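Local coordinates for protein putative hexose oxidase (Nonomuraea sp. ATCC 39727, PDB 5AWV) that probably oxidises a sugar of the glycopeptide antibiotic teicoplanin, using a covalently bound FAD cofactor, at residues Ala265-Leu270 with Ala382-Met387; Thr388-Ile393 with Leu442-Lys447; Leu270-Gly275 with Leu375-Ile380. One frame throughout, in Å; residues are numbered along the deposited sequence.

Contact 1. Residues Ala265-Leu270 with Ala382-Met387; sequences AAFSRL and AVYENM. With T55 (8-methylnonanoic acid), chain B.
Phe-267 meets Tyr-384 and Val-383 where two helices come side by side. Both aromatic side chains point toward the opposite helix. CG anti to the backbone N (chi1 -175° and -172°) carries each ring out from its own helix toward the other. The rings meet neither as a stack nor as an edge-to-face pair. The planes of Phe-267 and Tyr-384 are inclined at 51°, and their ring centroids lie 5.1 Å apart. Tyr-384 lays its CD1 corner over one face of the Phe-267 ring, off centre toward the rim. There Tyr-384 CD1 comes within 3.4 Å of Phe-267 CG. Tyr-384 CE1 reaches back to Phe-267 CB, at 3.8 Å. Tyr-384 CB touches the CD2 side of the same ring. Val-383 comes in differently, at the ring edge near its plane. Val-383 CG1 sits 3.9 Å from Phe-267 CZ, the far corner of the ring. The contact is apolar throughout. Elsewhere on the first helix, Ala-265, Ser-268 and Arg-269 line a pocket for the 8-methylnonanoyl chain, and Arg-269 NH2 pairs with Asp-335 in a salt bridge. The two segments belong to helices 264-280 and 377-387, which pack beside each other next to the seven-stranded antiparallel sheet. Phe-267 also packs on Phe-309 of strand 309-316 in that sheet. In addition, Val-383 and Met-387 touch Val-452 and Trp-444 of helix 438-452.

Contact 2. Residues Thr388-Ile393 with Leu442-Lys447; sequences THMDGI and LTWVRK
Trp-444 packs its indole against Ile-393 and Met-390. The tight part is at Ile-393. Ile-393 CG1 lies over one face of the Trp-444 five-membered ring, 4.1 Å from the centroid and 19° off the normal. This is a CH-pi contact. Ile-393 CD1 goes further along the tryptophan and meets Trp-444 CB at 3.6 Å. Both residues are buried, and Thr-430 of strand 424-432 touches each. Met-390 approaches obliquely. Met-390 CB is 3.6 Å from Trp-444 NE1. A chi1 of 66° sets CG between the backbone N and the carbonyl carbon. Beyond it, Met-390 SD lies obliquely to the Trp-444 six-membered ring, 5.1 Å from its centroid, as a Met-aromatic contact. Met-390 to Ile-393 form a type II beta turn, closed by Ile-393 N to Met-390 O at 3.2 Å. Gly-392 takes the positive phi that such a turn has at its third position. The turn leads from helix 377-387 into strand 395-402 of the antiparallel sheet. The looser side lies at His-389. The main acceptor of Trp-444 NE1 is Asn-386 O. The bond from Trp-444 NE1 to His-389 O is a weak, bent second one, 3.3 Å long with an angle of 125° at the hydrogen. The His-389 side chain is exposed and leads away from the tryptophan, with ND1 bonded to Glu-385 O.

Contact 3. Residues Leu270-Gly275 with Leu375-Ile380; sequences LLRNHG and LTDRQI. With N1L (2-amino-2-deoxy-beta-D-glucopyranuronic acid), chain C.
Arg-272 leaves its helix, passes Ile-380 at a slant and ends across Asp-377. CB makes no close contact here. CG is anti to the carbonyl carbon (chi1 -58°), and the extended chain beyond it carries the guanidinium to Asp-377. On the way, Arg-272 CG rests 3.9 Å from Ile-380 CD1. Arg-272 NE lies 3.1 Å from Asp-377 OD1 in a salt bridge, though the place of that oxygen is doubtful. The oxygen sits over the guanidinium face, so the attraction is of charge and no N-H points at it. The guanidinium and carboxylate planes are only 12° apart. NE bonds instead to Ser-268 OG, and the main partner of Asp-377 OD1 is Arg-374 NH1, in a salt bridge. Asp-377 opens helix 377-387. Thr-376 is its N-cap, with Thr-376 OG1 accepting from Gln-379 N at 3.1 Å. At the tip of Arg-272, NH1 and NH2 bond to the backbones of two bound peptides. NH2 also reaches a water at the guanidinium edge; this water donates to Asp-377 O, 2.8 Å from the water oxygen. Behind this polar end, Leu-271 CB packs on Ile-380 CD1 at 3.7 Å. Arg-378, whose CB points away from the first helix, donates from NH1 to O6B of the aminoglucuronic acid and also pairs with Glu-455.

Overall arrangement
From the N terminus, the chain first builds the mixed sheet, the five-stranded antiparallel sheet and strand 249-257. It then enters helix 264-280, which supplies one side of contacts 1 and 3. It passes through strands of the seven-stranded antiparallel sheet and helix 322-334 before returning as helix 377-387. Contact 3 closes the inner loop, from 270-275 to 375-380. Contact 1 closes the wider one, from 265-270 to 382-387, and so encloses it. The two share Leu-270, and their centres are 8 Å apart. Contact 2 follows in series. It closes a loop of its own between 388-393 and helix 438-452, around strands 395-402 and 424-432. Residues 382-387 also touch that helix.

Contact 1. Residues Ala265-Leu270 with Ala382-Met387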
loop_
_atom_site.group_PDB
_atom_site.type_symbol
_atom_site.label_atom_id
_atom_site.label_comp_id
_atom_site.label_asym_id
_atom_site.label_seq_id
_atom_site.Cartn_x
_atom_site.Cartn_y
_atom_site.Cartn_z
ATOM N N ALA A 265 -4.388 -34.546 10.500
ATOM C CA ALA A 265 -3.445 -34.428 11.582
ATOM C C ALA A 265 -2.118 -33.683 11.341
ATOM O O ALA A 265 -1.656 -32.898 12.201
ATOM C CB ALA A 265 -3.155 -35.822 12.236
ATOM N N ALA A 266 -1.502 -33.969 10.221
ATOM C CA ALA A 266 -0.290 -33.339 9.823
ATOM C C ALA A 266 -0.529 -31.814 9.555
ATOM O O ALA A 266 0.308 -31.014 9.882
ATOM C CB ALA A 266 0.246 -33.979 8.560
ATOM N N PHE A 267 -1.629 -31.507 8.916
ATOM C CA PHE A 267 -2.042 -30.125 8.675
ATOM C C PHE A 267 -2.180 -29.375 9.968
ATOM O O PHE A 267 -1.634 -28.295 10.111
ATOM C CB PHE A 267 -3.340 -30.059 7.908
ATOM C CG PHE A 267 -3.740 -28.654 7.527
ATOM C CD1 PHE A 267 -3.272 -28.086 6.362
ATOM C CD2 PHE A 267 -4.568 -27.915 8.353
ATOM C CE1 PHE A 267 -3.637 -26.776 6.009
ATOM C CE2 PHE A 267 -4.941 -26.634 8.002
ATOM C CZ PHE A 267 -4.485 -26.063 6.814
ATOM N N SER A 268 -2.963 -29.905 10.889
ATOM C CA SER A 268 -3.033 -29.346 12.208
ATOM C C SER A 268 -1.699 -29.192 12.947
ATOM O O SER A 268 -1.424 -28.112 13.511
ATOM C CB SER A 268 -4.066 -30.068 13.068
ATOM O OG SER A 268 -4.264 -29.282 14.254
ATOM N N ARG A 269 -0.862 -30.220 12.937
ATOM C CA ARG A 269 0.463 -30.086 13.505
ATOM C C ARG A 269 1.289 -28.908 12.908
ATOM O O ARG A 269 1.947 -28.151 13.635
ATOM C CB ARG A 269 1.227 -31.409 13.366
ATOM C CG ARG A 269 2.574 -31.406 14.016
ATOM C CD ARG A 269 2.467 -31.286 15.530
ATOM N NE ARG A 269 3.800 -31.185 16.087
ATOM C CZ ARG A 269 4.638 -32.213 16.202
ATOM N NH1 ARG A 269 4.323 -33.454 15.778
ATOM N NH2 ARG A 269 5.826 -32.012 16.747
ATOM N N LEU A 270 1.281 -28.782 11.623
ATOM C CA LEU A 270 1.961 -27.695 10.917
ATOM C C LEU A 270 1.515 -26.271 11.422
ATOM O O LEU A 270 2.338 -25.443 11.755
ATOM C CB LEU A 270 1.703 -27.800 9.400
ATOM C CG LEU A 270 2.225 -26.647 8.514
ATOM C CD1 LEU A 270 3.721 -26.510 8.585
ATOM C CD2 LEU A 270 1.866 -26.885 7.094
ATOM N N ALA A 382 -11.450 -25.415 11.086
ATOM C CA ALA A 382 -12.226 -24.660 10.103
ATOM C C ALA A 382 -11.424 -24.314 8.869
ATOM O O ALA A 382 -11.938 -24.451 7.754
ATOM C CB ALA A 382 -12.810 -23.416 10.728
ATOM N N VAL A 383 -10.142 -23.944 9.047
ATOM C CA VAL A 383 -9.321 -23.719 7.878
ATOM C C VAL A 383 -9.190 -25.020 7.004
ATOM O O VAL A 383 -9.317 -24.999 5.765
ATOM C CB VAL A 383 -7.928 -23.203 8.284
ATOM C CG1 VAL A 383 -7.016 -23.170 7.133
ATOM C CG2 VAL A 383 -8.018 -21.813 8.948
ATOM N N TYR A 384 -8.825 -26.129 7.672
ATOM C CA TYR A 384 -8.654 -27.425 6.937
ATOM C C TYR A 384 -9.900 -27.754 6.186
ATOM O O TYR A 384 -9.801 -28.104 5.033
ATOM C CB TYR A 384 -8.304 -28.553 7.872
ATOM C CG TYR A 384 -7.950 -29.802 7.129
ATOM C CD1 TYR A 384 -6.780 -29.869 6.441
ATOM C CD2 TYR A 384 -8.799 -30.930 7.114
ATOM C CE1 TYR A 384 -6.389 -30.973 5.745
ATOM C CE2 TYR A 384 -8.419 -32.068 6.406
ATOM C CZ TYR A 384 -7.230 -32.063 5.722
ATOM O OH TYR A 384 -6.775 -33.095 4.988
ATOM N N GLU A 385 -11.045 -27.671 6.845
ATOM C CA GLU A 385 -12.307 -28.026 6.260
ATOM C C GLU A 385 -12.613 -27.227 5.010
ATOM O O GLU A 385 -12.944 -27.796 3.979
ATOM C CB GLU A 385 -13.447 -27.924 7.295
ATOM C CG GLU A 385 -14.910 -27.794 6.795
ATOM C CD GLU A 385 -15.331 -28.781 5.725
ATOM O OE1 GLU A 385 -16.294 -28.484 4.937
ATOM O OE2 GLU A 385 -14.697 -29.882 5.671
ATOM N N ASN A 386 -12.511 -25.878 5.069
ATOM C CA ASN A 386 -12.781 -25.103 3.888
ATOM C C ASN A 386 -11.720 -25.243 2.800
ATOM O O ASN A 386 -12.005 -25.248 1.557
ATOM C CB ASN A 386 -13.080 -23.628 4.361
ATOM C CG ASN A 386 -14.340 -23.515 5.130
ATOM O OD1 ASN A 386 -15.397 -23.398 4.545
ATOM N ND2 ASN A 386 -14.289 -23.556 6.423
ATOM N N MET A 387 -10.450 -25.407 3.186
ATOM C CA MET A 387 -9.405 -25.541 2.183
ATOM C C MET A 387 -9.447 -26.899 1.413
ATOM O O MET A 387 -8.820 -27.017 0.372
ATOM C CB MET A 387 -8.000 -25.393 2.822
ATOM C CG MET A 387 -7.565 -23.957 3.170
ATOM S SD MET A 387 -7.729 -22.783 1.828
ATOM C CE MET A 387 -6.633 -23.521 0.629
HETATM C CAD T55 B . -4.300 -33.682 13.976
HETATM C CAE T55 B . -4.841 -34.222 15.236
HETATM C CAG T55 B . -3.657 -33.964 16.159
HETATM C CAH T55 B . -2.379 -34.830 15.923
HETATM C CAI T55 B . -1.255 -34.622 16.916
HETATM C CAJ T55 B . 0.066 -35.377 16.710
HETATM C CAK T55 B . 0.972 -35.007 17.870
HETATM C CAL T55 B . 2.316 -35.678 18.127
HETATM C CAF T55 B . -6.227 -33.523 15.261
HETATM C C T55 B . 2.867 -35.239 19.491
HETATM O O T55 B . 2.158 -34.767 20.349
#

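Contact 2. Residues Thr388-Ile393 with Leu442-Lys447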
loop_
_atom_site.group_PDB
_atom_site.type_symbol
_atom_site.label_atom_id
_atom_site.label_comp_id
_atom_site.label_asym_id
_atom_site.label_seq_id
_atom_site.Cartn_x
_atom_site.Cartn_y
_atom_site.Cartn_z
ATOM N N THR A 388 -10.063 -27.912 2.013
ATOM C CA THR A 388 -10.212 -29.208 1.374
ATOM C C THR A 388 -11.526 -29.370 0.648
ATOM O O THR A 388 -11.731 -30.421 0.052
ATOM C CB THR A 388 -9.992 -30.360 2.393
ATOM O OG1 THR A 388 -10.799 -30.207 3.552
ATOM C CG2 THR A 388 -8.614 -30.380 2.787
ATOM N N HIS A 389 -12.385 -28.346 0.661
ATOM C CA HIS A 389 -13.693 -28.312 0.001
ATOM C C HIS A 389 -13.876 -27.049 -0.818
ATOM O O HIS A 389 -14.617 -26.125 -0.492
ATOM C CB HIS A 389 -14.761 -28.591 1.027
ATOM C CG HIS A 389 -14.583 -29.988 1.570
ATOM N ND1 HIS A 389 -14.064 -30.251 2.826
ATOM C CD2 HIS A 389 -14.685 -31.195 0.940
ATOM C CE1 HIS A 389 -13.933 -31.566 2.974
ATOM N NE2 HIS A 389 -14.318 -32.161 1.850
ATOM N N MET A 390 -13.107 -27.030 -1.887
ATOM C CA MET A 390 -13.033 -25.862 -2.768
ATOM C C MET A 390 -13.246 -26.252 -4.222
ATOM O O MET A 390 -12.507 -25.853 -5.127
ATOM C CB MET A 390 -11.711 -25.085 -2.492
ATOM C CG MET A 390 -10.395 -25.723 -2.814
ATOM S SD MET A 390 -9.076 -24.801 -1.890
ATOM C CE MET A 390 -8.859 -23.496 -3.023
ATOM N N ASP A 391 -14.267 -27.075 -4.455
ATOM C CA ASP A 391 -14.619 -27.434 -5.815
ATOM C C ASP A 391 -15.197 -26.200 -6.506
ATOM O O ASP A 391 -16.040 -25.512 -5.959
ATOM C CB ASP A 391 -15.637 -28.584 -5.831
ATOM C CG ASP A 391 -14.990 -29.953 -5.478
ATOM O OD1 ASP A 391 -13.754 -30.113 -5.672
ATOM O OD2 ASP A 391 -15.719 -30.873 -5.014
ATOM N N GLY A 392 -14.680 -25.933 -7.679
ATOM C CA GLY A 392 -15.087 -24.784 -8.480
ATOM C C GLY A 392 -14.312 -23.511 -8.156
ATOM O O GLY A 392 -14.492 -22.508 -8.818
ATOM N N ILE A 393 -13.416 -23.567 -7.184
ATOM C CA ILE A 393 -12.672 -22.382 -6.762
ATOM C C ILE A 393 -11.391 -22.352 -7.502
ATOM O O ILE A 393 -10.590 -23.288 -7.373
ATOM C CB ILE A 393 -12.394 -22.397 -5.250
ATOM C CG1 ILE A 393 -13.691 -22.620 -4.510
ATOM C CG2 ILE A 393 -11.605 -21.127 -4.857
ATOM C CD1 ILE A 393 -14.754 -21.563 -4.871
ATOM N N LEU A 442 -16.966 -15.658 -3.765
ATOM C CA LEU A 442 -17.355 -14.887 -2.616
ATOM C C LEU A 442 -17.942 -15.779 -1.563
ATOM O O LEU A 442 -17.651 -15.632 -0.390
ATOM C CB LEU A 442 -18.341 -13.779 -2.977
ATOM C CG LEU A 442 -17.785 -12.648 -3.896
ATOM C CD1 LEU A 442 -18.791 -11.520 -4.066
ATOM C CD2 LEU A 442 -16.477 -12.042 -3.415
ATOM N N THR A 443 -18.809 -16.691 -1.968
ATOM C CA THR A 443 -19.420 -17.599 -1.022
ATOM C C THR A 443 -18.408 -18.414 -0.221
ATOM O O THR A 443 -18.535 -18.548 0.990
ATOM C CB THR A 443 -20.443 -18.533 -1.748
ATOM O OG1 THR A 443 -21.542 -17.720 -2.216
ATOM C CG2 THR A 443 -20.969 -19.574 -0.797
ATOM N N TRP A 444 -17.447 -18.951 -0.939
ATOM C CA TRP A 444 -16.415 -19.811 -0.381
ATOM C C TRP A 444 -15.544 -19.038 0.637
ATOM O O TRP A 444 -15.332 -19.453 1.739
ATOM C CB TRP A 444 -15.597 -20.372 -1.535
ATOM C CG TRP A 444 -14.524 -21.258 -0.992
ATOM C CD1 TRP A 444 -14.670 -22.539 -0.586
ATOM C CD2 TRP A 444 -13.160 -20.872 -0.658
ATOM N NE1 TRP A 444 -13.475 -23.025 -0.055
ATOM C CE2 TRP A 444 -12.521 -22.036 -0.112
ATOM C CE3 TRP A 444 -12.404 -19.698 -0.836
ATOM C CZ2 TRP A 444 -11.178 -22.029 0.362
ATOM C CZ3 TRP A 444 -11.038 -19.697 -0.420
ATOM C CH2 TRP A 444 -10.450 -20.862 0.184
ATOM N N VAL A 445 -15.039 -17.871 0.249
ATOM C CA VAL A 445 -14.132 -17.129 1.171
ATOM C C VAL A 445 -14.886 -16.614 2.398
ATOM O O VAL A 445 -14.350 -16.638 3.534
ATOM C CB VAL A 445 -13.383 -16.028 0.368
ATOM C CG1 VAL A 445 -14.256 -14.794 0.143
ATOM C CG2 VAL A 445 -12.101 -15.665 1.045
ATOM N N ARG A 446 -16.158 -16.202 2.205
ATOM C CA ARG A 446 -16.979 -15.758 3.277
ATOM C C ARG A 446 -17.319 -16.886 4.235
ATOM O O ARG A 446 -17.352 -16.675 5.445
ATOM C CB ARG A 446 -18.256 -15.032 2.830
ATOM C CG ARG A 446 -17.967 -13.728 2.145
ATOM C CD ARG A 446 -19.156 -13.223 1.363
ATOM N NE ARG A 446 -18.929 -11.827 0.997
ATOM C CZ ARG A 446 -19.571 -11.180 0.038
ATOM N NH1 ARG A 446 -20.530 -11.772 -0.671
ATOM N NH2 ARG A 446 -19.272 -9.915 -0.191
ATOM N N LYS A 447 -17.487 -18.100 3.716
ATOM C CA LYS A 447 -17.758 -19.234 4.626
ATOM C C LYS A 447 -16.470 -19.519 5.420
ATOM O O LYS A 447 -16.550 -19.740 6.589
ATOM C CB LYS A 447 -18.267 -20.503 3.862
ATOM C CG LYS A 447 -18.595 -21.674 4.752
ATOM C CD LYS A 447 -18.983 -22.930 3.942
ATOM C CE LYS A 447 -19.265 -24.072 4.940
ATOM N NZ LYS A 447 -17.971 -24.724 5.336
#

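Contact 3. Residues Leu270-Gly275 with Leu375-Ile380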
loop_
_atom_site.group_PDB
_atom_site.type_symbol
_atom_site.label_atom_id
_atom_site.label_comp_id
_atom_site.label_asym_id
_atom_site.label_seq_id
_atom_site.Cartn_x
_atom_site.Cartn_y
_atom_site.Cartn_z
ATOM N N LEU A 270 1.281 -28.782 11.623
ATOM C CA LEU A 270 1.961 -27.695 10.917
ATOM C C LEU A 270 1.515 -26.271 11.422
ATOM O O LEU A 270 2.338 -25.443 11.755
ATOM C CB LEU A 270 1.703 -27.800 9.400
ATOM C CG LEU A 270 2.225 -26.647 8.514
ATOM C CD1 LEU A 270 3.721 -26.510 8.585
ATOM C CD2 LEU A 270 1.866 -26.885 7.094
ATOM N N LEU A 271 0.225 -26.029 11.389
ATOM C CA LEU A 271 -0.322 -24.726 11.844
ATOM C C LEU A 271 -0.077 -24.476 13.304
ATOM O O LEU A 271 0.255 -23.330 13.639
ATOM C CB LEU A 271 -1.779 -24.540 11.461
ATOM C CG LEU A 271 -1.982 -24.032 10.051
ATOM C CD1 LEU A 271 -1.558 -25.034 8.981
ATOM C CD2 LEU A 271 -3.433 -23.628 9.916
ATOM N N ARG A 272 -0.057 -25.536 14.169
ATOM C CA ARG A 272 0.318 -25.346 15.547
ATOM C C ARG A 272 1.770 -25.023 15.702
ATOM O O ARG A 272 2.120 -24.139 16.459
ATOM C CB ARG A 272 -0.066 -26.504 16.498
ATOM C CG ARG A 272 -1.563 -26.786 16.485
ATOM C CD ARG A 272 -1.902 -27.946 17.365
ATOM N NE ARG A 272 -3.291 -28.391 17.091
ATOM C CZ ARG A 272 -4.042 -29.058 17.961
ATOM N NH1 ARG A 272 -3.565 -29.339 19.218
ATOM N NH2 ARG A 272 -5.290 -29.439 17.582
ATOM N N ASN A 273 2.623 -25.782 15.045
ATOM C CA ASN A 273 4.072 -25.544 15.063
ATOM C C ASN A 273 4.408 -24.050 14.715
ATOM O O ASN A 273 5.180 -23.391 15.376
ATOM C CB ASN A 273 4.754 -26.397 13.990
ATOM C CG ASN A 273 4.945 -27.863 14.361
ATOM O OD1 ASN A 273 5.347 -28.656 13.518
ATOM N ND2 ASN A 273 4.614 -28.224 15.551
ATOM N N HIS A 274 3.901 -23.653 13.572
ATOM C CA HIS A 274 4.123 -22.354 12.986
ATOM C C HIS A 274 3.621 -21.260 13.898
ATOM O O HIS A 274 4.345 -20.360 14.195
ATOM C CB HIS A 274 3.439 -22.273 11.630
ATOM C CG HIS A 274 3.457 -20.903 11.013
ATOM N ND1 HIS A 274 2.420 -19.997 11.186
ATOM C CD2 HIS A 274 4.388 -20.272 10.256
ATOM C CE1 HIS A 274 2.708 -18.867 10.570
ATOM N NE2 HIS A 274 3.870 -19.018 9.971
ATOM N N GLY A 275 2.386 -21.374 14.351
ATOM C CA GLY A 275 1.790 -20.365 15.216
ATOM C C GLY A 275 2.468 -20.217 16.532
ATOM O O GLY A 275 2.692 -19.086 16.991
ATOM N N LEU A 375 -3.883 -19.334 15.823
ATOM C CA LEU A 375 -5.201 -19.891 15.603
ATOM C C LEU A 375 -5.467 -21.064 16.549
ATOM O O LEU A 375 -4.604 -21.879 16.809
ATOM C CB LEU A 375 -5.357 -20.343 14.156
ATOM C CG LEU A 375 -5.449 -19.263 13.072
ATOM C CD1 LEU A 375 -5.386 -19.853 11.646
ATOM C CD2 LEU A 375 -6.721 -18.384 13.170
ATOM N N THR A 376 -6.666 -21.147 17.087
ATOM C CA THR A 376 -7.005 -22.171 18.064
ATOM C C THR A 376 -7.205 -23.458 17.296
ATOM O O THR A 376 -7.257 -23.509 16.023
ATOM C CB THR A 376 -8.355 -21.863 18.783
ATOM O OG1 THR A 376 -9.418 -21.997 17.843
ATOM C CG2 THR A 376 -8.304 -20.505 19.415
ATOM N N ASP A 377 -7.308 -24.537 18.058
ATOM C CA ASP A 377 -7.512 -25.825 17.446
ATOM C C ASP A 377 -8.783 -25.890 16.611
ATOM O O ASP A 377 -8.762 -26.471 15.554
ATOM C CB ASP A 377 -7.530 -26.920 18.514
ATOM C CG ASP A 377 -6.204 -27.033 19.279
ATOM O OD1 ASP A 377 -5.142 -26.542 18.781
ATOM O OD2 ASP A 377 -6.246 -27.577 20.414
ATOM N N ARG A 378 -9.842 -25.230 17.064
ATOM C CA ARG A 378 -11.123 -25.181 16.359
ATOM C C ARG A 378 -11.059 -24.337 15.118
ATOM O O ARG A 378 -11.636 -24.644 14.095
ATOM C CB ARG A 378 -12.210 -24.687 17.291
ATOM C CG ARG A 378 -12.329 -25.576 18.547
ATOM C CD ARG A 378 -13.469 -25.191 19.485
ATOM N NE ARG A 378 -14.760 -25.493 18.897
ATOM C CZ ARG A 378 -15.934 -25.328 19.494
ATOM N NH1 ARG A 378 -16.019 -24.892 20.765
ATOM N NH2 ARG A 378 -17.039 -25.614 18.818
ATOM N N GLN A 379 -10.240 -23.307 15.166
ATOM C CA GLN A 379 -9.987 -22.467 14.003
ATOM C C GLN A 379 -9.171 -23.177 12.979
ATOM O O GLN A 379 -9.432 -23.083 11.796
ATOM C CB GLN A 379 -9.333 -21.148 14.437
ATOM C CG GLN A 379 -10.315 -20.216 15.213
ATOM C CD GLN A 379 -9.697 -18.891 15.625
ATOM O OE1 GLN A 379 -10.248 -17.838 15.350
ATOM N NE2 GLN A 379 -8.592 -18.937 16.271
ATOM N N ILE A 380 -8.170 -23.939 13.429
ATOM C CA ILE A 380 -7.408 -24.687 12.454
ATOM C C ILE A 380 -8.313 -25.731 11.741
ATOM O O ILE A 380 -8.141 -25.981 10.541
ATOM C CB ILE A 380 -6.185 -25.340 13.099
ATOM C CG1 ILE A 380 -5.188 -24.230 13.515
ATOM C CG2 ILE A 380 -5.557 -26.381 12.242
ATOM C CD1 ILE A 380 -4.082 -24.698 14.375
HETATM C C1 N1L C . -15.779 -26.621 23.974
HETATM C C2 N1L C . -16.560 -26.578 25.382
HETATM C C3 N1L C . -16.904 -25.064 25.776
HETATM C C4 N1L C . -15.703 -24.129 25.571
HETATM C C5 N1L C . -15.135 -24.327 24.119
HETATM C C6 N1L C . -14.057 -23.261 23.783
HETATM N N2 N1L C . -17.593 -27.329 25.753
HETATM O O3 N1L C . -17.271 -25.171 27.160
HETATM O O4 N1L C . -16.255 -22.782 25.751
HETATM O O5 N1L C . -14.623 -25.726 23.934
HETATM O O6B N1L C . -13.643 -23.488 22.410
HETATM O O6A N1L C . -13.004 -23.312 24.762
HETATM O O HOH W 1 -6.979 -28.540 14.946
#